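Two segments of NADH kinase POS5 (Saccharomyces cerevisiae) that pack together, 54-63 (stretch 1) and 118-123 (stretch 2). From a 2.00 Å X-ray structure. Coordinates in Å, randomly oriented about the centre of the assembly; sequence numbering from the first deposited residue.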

# COMPACT_ATOMS: atom_id res chain seq x y z
N SER A 54 7.24 36.33 -11.91
CA SER A 54 7.14 35.70 -13.21
C SER A 54 5.71 35.75 -13.80
O SER A 54 5.55 35.95 -15.00
N THR A 55 4.68 35.58 -12.97
CA THR A 55 3.30 35.55 -13.49
C THR A 55 2.73 36.96 -13.75
O THR A 55 1.91 37.13 -14.65
N ARG A 56 3.15 37.94 -12.95
CA ARG A 56 2.81 39.33 -13.22
C ARG A 56 3.49 39.79 -14.52
O ARG A 56 2.85 40.42 -15.37
N GLU A 57 4.76 39.43 -14.69
CA GLU A 57 5.49 39.72 -15.92
C GLU A 57 4.86 39.05 -17.13
O GLU A 57 4.72 39.68 -18.18
N ALA A 58 4.47 37.79 -16.97
CA ALA A 58 3.83 37.02 -18.04
C ALA A 58 2.47 37.61 -18.41
O ALA A 58 2.13 37.67 -19.59
N MET A 59 1.71 38.05 -17.41
CA MET A 59 0.40 38.65 -17.66
C MET A 59 0.53 39.92 -18.52
O MET A 59 -0.18 40.08 -19.52
N VAL A 60 1.44 40.80 -18.13
CA VAL A 60 1.69 42.03 -18.89
C VAL A 60 2.13 41.71 -20.32
O VAL A 60 1.63 42.31 -21.28
N GLU A 61 3.03 40.74 -20.45
CA GLU A 61 3.53 40.32 -21.76
C GLU A 61 2.43 39.68 -22.62
O GLU A 61 2.38 39.88 -23.84
N PHE A 62 1.55 38.91 -21.98
CA PHE A 62 0.48 38.26 -22.72
C PHE A 62 -0.54 39.28 -23.22
O PHE A 62 -0.94 39.25 -24.38
N ILE A 63 -0.95 40.18 -22.33
CA ILE A 63 -1.92 41.24 -22.63
C ILE A 63 -1.40 42.18 -23.72
O ILE A 63 -2.16 42.60 -24.61
N LEU A 118 -10.97 31.33 -20.36
CA LEU A 118 -10.16 31.49 -19.17
C LEU A 118 -8.71 31.14 -19.49
O LEU A 118 -8.44 30.05 -19.98
N VAL A 119 -7.80 32.08 -19.23
CA VAL A 119 -6.37 31.86 -19.39
C VAL A 119 -5.72 31.96 -18.00
O VAL A 119 -5.86 32.96 -17.32
N THR A 120 -5.01 30.90 -17.60
CA THR A 120 -4.34 30.87 -16.30
C THR A 120 -2.81 30.94 -16.45
O THR A 120 -2.22 30.31 -17.33
N LEU A 121 -2.18 31.73 -15.58
CA LEU A 121 -0.74 31.91 -15.58
C LEU A 121 -0.19 31.54 -14.20
O LEU A 121 -0.26 32.32 -13.26
N GLY A 122 0.33 30.32 -14.07
CA GLY A 122 0.79 29.86 -12.77
C GLY A 122 0.88 28.35 -12.68
O GLY A 122 1.56 27.72 -13.49
N GLY A 123 0.21 27.80 -11.68
CA GLY A 123 0.24 26.35 -11.43
C GLY A 123 -1.14 25.74 -11.30
O GLY A 123 -2.13 26.30 -11.79

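The helix and strand run at 145°, close to antiparallel, with axes approaching to 8.0 Å, and one strand residue dominates the contact. L121 points its CA-to-CB bond toward the helix and covers more surface than any other residue of the contact. Its chi1 is m and its chi2 t, which carries CD1 against the helix backbone itself: L121 CD1 lies 3.5 Å from M59 CA and 4.1 Å from A58 C. A58 points toward the strand, its CB 4.5 Å from L121 CD1. M59 leaves its backbone sideways, and its CB, 3.8 Å from L121 CD1, adds a second apolar contact; its chi1 and chi2 are both t.

F62, one helical turn beyond A58, extends the same face. With chi1 t and chi2 at 62°, its ring meets V119 obliquely, F62 CE2 resting 3.9 Å from V119 CG1. V119, also t, points toward the helix two residues before L121, so the alternation of the strand sets the pair on one side, while L118 and T120 make no contact with this stretch of helix.

At the other end, T55 points inward with chi1 p and places its methyl over the strand backbone, T55 CG2 standing 3.5 Å from L121 O and 4.1 Å from G122 CA. Its hydroxyl OG1 is hydrogen-bonded elsewhere in the structure, so the hydroxyl of this buried residue is satisfied. G122 has backbone angles that by themselves call for glycine, since a CB would jam against the carbonyl O of L121. No hydrogen bond crosses between the stretches; the rule is apolar packing, with R56, E57, V60 and E61 making no contact with this stretch of strand.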

# COMPACT_ATOMS: atom_id res chain seq x y z
CB SER A 54 7.64 34.25 -13.16
OG SER A 54 6.72 33.40 -12.49
CB THR A 55 2.32 34.72 -12.63
OG1 THR A 55 2.01 35.41 -11.42
CG2 THR A 55 2.90 33.33 -12.31
CB ARG A 56 3.20 40.21 -12.03
CG ARG A 56 2.85 41.70 -12.17
CD ARG A 56 3.13 42.45 -10.85
NE ARG A 56 3.44 43.87 -11.07
CZ ARG A 56 3.47 44.80 -10.11
NH1 ARG A 56 3.20 44.48 -8.85
NH2 ARG A 56 3.77 46.06 -10.42
CB GLU A 57 6.95 39.29 -15.78
CG GLU A 57 7.79 40.26 -14.94
CD GLU A 57 9.12 39.66 -14.49
OE1 GLU A 57 9.67 38.79 -15.20
OE2 GLU A 57 9.61 40.06 -13.40
CB ALA A 58 3.68 35.56 -17.64
CB MET A 59 -0.31 38.97 -16.35
CG MET A 59 -1.69 39.59 -16.54
SD MET A 59 -2.49 39.92 -14.98
CE MET A 59 -3.41 38.39 -14.82
CB VAL A 60 2.70 42.94 -18.15
CG1 VAL A 60 3.10 44.15 -18.99
CG2 VAL A 60 2.11 43.38 -16.83
CB GLU A 61 4.72 39.37 -21.57
CG GLU A 61 5.44 38.97 -22.84
CD GLU A 61 6.56 37.95 -22.59
OE1 GLU A 61 7.05 37.85 -21.45
OE2 GLU A 61 6.96 37.25 -23.55
CB PHE A 62 -0.19 37.18 -21.87
CG PHE A 62 -1.17 36.35 -22.63
CD1 PHE A 62 -0.76 35.58 -23.71
CD2 PHE A 62 -2.51 36.32 -22.25
CE1 PHE A 62 -1.69 34.79 -24.43
CE2 PHE A 62 -3.43 35.54 -22.96
CZ PHE A 62 -3.01 34.78 -24.05
CB ILE A 63 -2.27 42.03 -21.36
CG1 ILE A 63 -3.03 41.12 -20.38
CG2 ILE A 63 -3.09 43.29 -21.69
CD1 ILE A 63 -3.23 41.71 -18.99
CB LEU A 118 -10.70 30.62 -18.01
CG LEU A 118 -9.83 30.45 -16.75
CD1 LEU A 118 -9.60 31.78 -16.03
CD2 LEU A 118 -10.39 29.39 -15.78
CB VAL A 119 -5.71 32.89 -20.35
CG1 VAL A 119 -4.19 32.73 -20.35
CG2 VAL A 119 -6.26 32.74 -21.79
CB THR A 120 -4.74 29.62 -15.47
OG1 THR A 120 -4.37 28.46 -16.20
CG2 THR A 120 -6.25 29.59 -15.22
CB LEU A 121 -0.39 33.36 -15.96
CG LEU A 121 -0.94 33.88 -17.29
CD1 LEU A 121 -0.76 35.38 -17.36
CD2 LEU A 121 -0.30 33.22 -18.50